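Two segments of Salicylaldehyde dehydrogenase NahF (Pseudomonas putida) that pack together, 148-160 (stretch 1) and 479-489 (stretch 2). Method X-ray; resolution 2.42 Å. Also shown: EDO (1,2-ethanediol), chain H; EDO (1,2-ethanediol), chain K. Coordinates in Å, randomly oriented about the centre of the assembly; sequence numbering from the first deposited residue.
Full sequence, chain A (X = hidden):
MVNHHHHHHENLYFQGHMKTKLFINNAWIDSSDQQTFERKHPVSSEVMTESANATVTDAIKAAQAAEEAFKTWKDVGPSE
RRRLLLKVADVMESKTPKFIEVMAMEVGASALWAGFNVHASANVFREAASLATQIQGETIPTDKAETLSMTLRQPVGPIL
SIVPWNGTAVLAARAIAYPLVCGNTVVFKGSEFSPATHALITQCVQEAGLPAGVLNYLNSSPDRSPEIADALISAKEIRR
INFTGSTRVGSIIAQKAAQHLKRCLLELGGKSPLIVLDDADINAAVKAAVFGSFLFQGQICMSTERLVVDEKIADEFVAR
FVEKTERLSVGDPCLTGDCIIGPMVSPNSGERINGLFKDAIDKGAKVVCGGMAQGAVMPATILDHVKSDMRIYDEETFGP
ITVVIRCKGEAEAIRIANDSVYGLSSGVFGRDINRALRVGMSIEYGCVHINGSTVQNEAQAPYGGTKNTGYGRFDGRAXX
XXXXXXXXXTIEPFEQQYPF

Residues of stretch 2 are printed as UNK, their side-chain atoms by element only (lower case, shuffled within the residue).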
# COMPACT_ATOMS: atom_id res chain seq x y z
N LEU A 148 -16.09 -16.73 17.64
CA LEU A 148 -16.41 -15.64 16.73
C LEU A 148 -15.14 -15.21 16.02
O LEU A 148 -14.14 -14.91 16.66
CB LEU A 148 -16.99 -14.46 17.49
CG LEU A 148 -18.44 -14.14 17.19
CD1 LEU A 148 -19.17 -15.43 16.92
CD2 LEU A 148 -19.05 -13.38 18.35
N SER A 149 -15.19 -15.20 14.69
CA SER A 149 -14.10 -14.62 13.92
C SER A 149 -14.61 -13.38 13.21
O SER A 149 -15.69 -13.41 12.60
CB SER A 149 -13.52 -15.62 12.92
OG SER A 149 -12.45 -15.03 12.20
N MET A 150 -13.85 -12.30 13.28
CA MET A 150 -14.31 -11.03 12.72
C MET A 150 -13.14 -10.13 12.37
O MET A 150 -12.01 -10.35 12.81
CB MET A 150 -15.21 -10.32 13.73
CG MET A 150 -14.45 -9.78 14.94
SD MET A 150 -15.53 -9.22 16.27
CE MET A 150 -16.18 -10.77 16.90
N THR A 151 -13.41 -9.12 11.55
CA THR A 151 -12.44 -8.07 11.29
C THR A 151 -12.95 -6.75 11.84
O THR A 151 -14.15 -6.48 11.83
CB THR A 151 -12.21 -7.87 9.80
OG1 THR A 151 -13.45 -7.56 9.16
CG2 THR A 151 -11.61 -9.12 9.20
N LEU A 152 -12.02 -5.94 12.34
CA LEU A 152 -12.36 -4.61 12.83
C LEU A 152 -11.60 -3.57 12.03
O LEU A 152 -10.45 -3.80 11.64
CB LEU A 152 -12.01 -4.48 14.32
CG LEU A 152 -12.63 -5.45 15.31
CD1 LEU A 152 -12.21 -5.10 16.74
CD2 LEU A 152 -14.14 -5.45 15.18
N ARG A 153 -12.24 -2.44 11.77
CA ARG A 153 -11.53 -1.30 11.21
C ARG A 153 -11.42 -0.19 12.24
O ARG A 153 -12.41 0.42 12.63
CB ARG A 153 -12.19 -0.81 9.92
CG ARG A 153 -12.01 -1.79 8.78
CD ARG A 153 -12.27 -1.15 7.44
NE ARG A 153 -11.94 -2.04 6.34
CZ ARG A 153 -10.71 -2.18 5.84
NH1 ARG A 153 -9.69 -1.49 6.35
NH2 ARG A 153 -10.51 -3.02 4.83
N GLN A 154 -10.19 0.05 12.69
CA GLN A 154 -9.91 0.97 13.80
C GLN A 154 -9.04 2.12 13.32
O GLN A 154 -8.50 2.07 12.22
CB GLN A 154 -9.20 0.22 14.92
CG GLN A 154 -10.00 -0.92 15.52
CD GLN A 154 -9.20 -1.67 16.56
OE1 GLN A 154 -8.17 -2.27 16.25
NE2 GLN A 154 -9.66 -1.63 17.82
N PRO A 155 -8.90 3.17 14.15
CA PRO A 155 -8.04 4.28 13.73
C PRO A 155 -6.57 3.87 13.69
O PRO A 155 -6.19 2.90 14.36
CB PRO A 155 -8.25 5.33 14.83
CG PRO A 155 -9.58 4.99 15.42
CD PRO A 155 -9.68 3.50 15.36
N VAL A 156 -5.76 4.60 12.94
CA VAL A 156 -4.34 4.29 12.79
C VAL A 156 -3.48 5.07 13.77
O VAL A 156 -2.66 4.49 14.49
CB VAL A 156 -3.87 4.59 11.35
CG1 VAL A 156 -2.37 4.43 11.23
CG2 VAL A 156 -4.60 3.70 10.35
N GLY A 157 -3.67 6.38 13.81
CA GLY A 157 -2.82 7.26 14.59
C GLY A 157 -2.56 8.52 13.79
O GLY A 157 -3.29 8.81 12.84
N PRO A 158 -1.53 9.29 14.17
CA PRO A 158 -1.20 10.51 13.43
C PRO A 158 -0.84 10.22 11.97
O PRO A 158 0.04 9.40 11.70
CB PRO A 158 0.01 11.06 14.19
CG PRO A 158 -0.19 10.58 15.58
CD PRO A 158 -0.77 9.20 15.43
N ILE A 159 -1.52 10.90 11.05
CA ILE A 159 -1.24 10.77 9.62
C ILE A 159 -0.49 12.01 9.12
O ILE A 159 -0.86 13.14 9.44
CB ILE A 159 -2.53 10.57 8.80
CG1 ILE A 159 -2.84 9.08 8.61
CG2 ILE A 159 -2.38 11.15 7.41
CD1 ILE A 159 -2.89 8.28 9.87
N LEU A 160 0.58 11.79 8.35
CA LEU A 160 1.25 12.90 7.69
C LEU A 160 0.64 13.15 6.31
O LEU A 160 0.75 12.31 5.41
CB LEU A 160 2.74 12.60 7.53
CG LEU A 160 3.52 13.63 6.71
CD1 LEU A 160 3.42 15.00 7.37
CD2 LEU A 160 4.97 13.20 6.56
N UNK A 479 -10.87 4.65 0.13
CA UNK A 479 -10.05 5.53 0.94
C UNK A 479 -10.03 5.06 2.40
O UNK A 479 -9.10 5.37 3.15
c UNK A 479 -10.53 6.99 0.82
c UNK A 479 -11.86 7.17 1.52
c UNK A 479 -9.49 7.95 1.39
N UNK A 480 -11.04 4.29 2.79
CA UNK A 480 -11.16 3.85 4.18
C UNK A 480 -10.00 2.98 4.63
O UNK A 480 -9.45 3.17 5.71
c UNK A 480 -12.53 2.53 5.83
c UNK A 480 -13.67 4.03 4.19
c UNK A 480 -12.48 3.10 4.42
c UNK A 480 -15.01 3.34 4.26
N UNK A 481 -9.61 2.03 3.79
CA UNK A 481 -8.50 1.15 4.10
C UNK A 481 -7.20 1.93 4.26
O UNK A 481 -6.28 1.48 4.93
c UNK A 481 -7.18 -0.84 3.28
o UNK A 481 -7.35 -1.80 4.06
o UNK A 481 -6.09 -0.60 2.71
c UNK A 481 -8.35 0.09 3.01
N UNK A 482 -7.13 3.10 3.64
CA UNK A 482 -5.93 3.91 3.70
C UNK A 482 -5.68 4.46 5.09
O UNK A 482 -4.54 4.69 5.49
o UNK A 482 -3.93 4.06 1.33
c UNK A 482 -6.24 4.59 1.29
o UNK A 482 -5.11 3.43 -0.43
c UNK A 482 -5.01 3.98 0.69
c UNK A 482 -6.01 5.05 2.70
N UNK A 483 -6.76 4.69 5.84
CA UNK A 483 -6.64 5.34 7.13
C UNK A 483 -7.29 4.52 8.24
O UNK A 483 -7.80 5.08 9.21
c UNK A 483 -7.50 8.05 4.95
c UNK A 483 -4.81 8.69 4.94
c UNK A 483 -5.64 9.15 3.92
c UNK A 483 -7.24 6.74 7.08
c UNK A 483 -6.68 7.59 5.98
c UNK A 483 -6.98 8.83 3.93
c UNK A 483 -5.33 7.92 5.95
N UNK A 484 -7.26 3.20 8.09
CA UNK A 484 -7.73 2.32 9.14
C UNK A 484 -6.77 1.17 9.38
O UNK A 484 -6.02 0.77 8.48
c UNK A 484 -9.13 1.73 8.84
c UNK A 484 -10.18 2.84 8.77
o UNK A 484 -9.11 1.00 7.60
N UNK A 485 -6.78 0.66 10.60
CA UNK A 485 -6.14 -0.61 10.89
C UNK A 485 -7.19 -1.68 10.67
O UNK A 485 -8.32 -1.55 11.16
o UNK A 485 -2.34 0.87 12.07
c UNK A 485 -3.27 0.05 11.93
c UNK A 485 -5.66 -0.69 12.34
c UNK A 485 -4.55 0.28 12.72
o UNK A 485 -3.19 -0.95 11.17
N UNK A 486 -6.85 -2.71 9.90
CA UNK A 486 -7.71 -3.87 9.75
C UNK A 486 -7.21 -4.95 10.69
O UNK A 486 -6.10 -5.44 10.54
c UNK A 486 -10.06 -5.33 8.27
c UNK A 486 -8.33 -6.19 6.68
c UNK A 486 -7.74 -4.37 8.31
c UNK A 486 -8.58 -5.63 8.07
N UNK A 487 -8.04 -5.31 11.66
CA UNK A 487 -7.64 -6.27 12.67
C UNK A 487 -8.50 -7.53 12.60
O UNK A 487 -9.72 -7.46 12.52
c UNK A 487 -7.61 -5.93 16.54
n UNK A 487 -6.75 -4.13 18.05
c UNK A 487 -6.52 -4.89 16.79
c UNK A 487 -7.43 -6.61 15.19
c UNK A 487 -7.73 -5.65 14.06
N UNK A 488 -7.85 -8.69 12.60
CA UNK A 488 -8.56 -9.95 12.64
C UNK A 488 -8.64 -10.36 14.10
O UNK A 488 -7.62 -10.59 14.74
c UNK A 488 -9.76 -12.70 12.06
c UNK A 488 -6.01 -15.31 12.16
c UNK A 488 -7.72 -13.63 12.07
c UNK A 488 -8.43 -12.39 11.97
c UNK A 488 -7.83 -11.02 11.83
n UNK A 488 -9.92 -14.07 12.19
c UNK A 488 -8.33 -16.00 12.32
c UNK A 488 -6.99 -16.31 12.29
c UNK A 488 -8.68 -14.66 12.21
c UNK A 488 -6.36 -13.98 12.05
N UNK A 489 -9.87 -10.43 14.62
CA UNK A 489 -10.08 -10.75 16.03
C UNK A 489 -10.93 -12.00 16.21
O UNK A 489 -11.94 -12.20 15.53
c UNK A 489 -10.96 -9.71 18.26
c UNK A 489 -10.58 -8.43 18.99
c UNK A 489 -10.74 -9.57 16.76
c UNK A 489 -12.41 -10.08 18.56
C1 EDO H . -5.61 1.24 17.59
O1 EDO H . -6.93 1.67 17.25
C2 EDO H . -5.56 -0.28 17.68
O2 EDO H . -5.70 -0.87 16.38
C1 EDO K . -3.43 -3.16 5.61
O1 EDO K . -2.15 -2.52 5.46
C2 EDO K . -4.06 -3.42 4.24
O2 EDO K . -5.45 -3.74 4.37
O HOH W 1 -9.17 -4.17 3.19

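Position 479 carries three carbons, two of them on the first; this fork at CB is Val479, whose side chain is out of reach of stretch 1 and makes no contact with it. Position 480 has four carbons, forked at the first with one arm two carbons long, which defines Ile480; its CG2 lies 4.0 Å from Arg153 CD.

At 481 two carbons end in two oxygens, a short carboxylate: Asp481. Its OD1 forms a salt bridge with Arg153 NH1 at 3.3 Å, and a water donates to the same OD1 at 3.1 Å. Position 482 has one carbon more before its two oxygens, hence Glu482, whose CA-to-CB bond points away from stretch 1.

At 483 one carbon leads to a six-carbon ring without a hydroxyl, so this is Phe483; CD1 meets Ile159 CG1 at 3.8 Å. Position 484 has a first carbon bearing one oxygen and one carbon, as in Thr484. Its OG1 accepts from Arg153 NH1 at 2.8 Å and donates to Ile480 O at 2.9 Å, so one hydroxyl links the arginine to the preceding turn.

Three carbons at 485, the third with two oxygens, give Glu485; CG approaches Pro155 O at 3.5 Å and OE2 lies 3.7 Å from Val156 CG1. Four carbons forked at the second make 486 Leu486, whose CD1 is 3.7 Å from Thr151 CB and covers one face of the Arg153 guanidinium.

An unbranched row of four carbons ending in nitrogen identifies 487 as Lys487. NZ donates to Gln154 OE1 at 3.0 Å, an oxygen that also accepts from O2 of the chain H ethanediol at 2.8 Å. Position 488 holds fused five- and six-membered rings with eight carbons and one nitrogen: Trp488. NE1 donates to Ser149 OG at 2.7 Å with an angle of 166°, so the bond is nearly straight. At 489 four carbons fork at the second, giving Leu489; CD2 lies 4.0 Å from Met150 SD and CD1 4.3 Å from Leu152 CD1.

The contact is built on two antiparallel strands, their directions 157° apart. Met150 with Leu489, Leu152 with Lys487 and Gln154 with Glu485 each exchange two backbone hydrogen bonds; for the central pair, Leu152 N to Lys487 O and Lys487 N to Leu152 O both measure 2.8 Å. These six side chains share one sheet face, while Thr151, Arg153, Leu486 and Trp488 occupy the other. Beyond the ladder, Arg153 reaches the turn through Asp481 and Thr484, and Ile159 packs against Phe483. Together the stretches bury 999 Å².

Stretch 2, residues 479-489: VIDEFTELKWL
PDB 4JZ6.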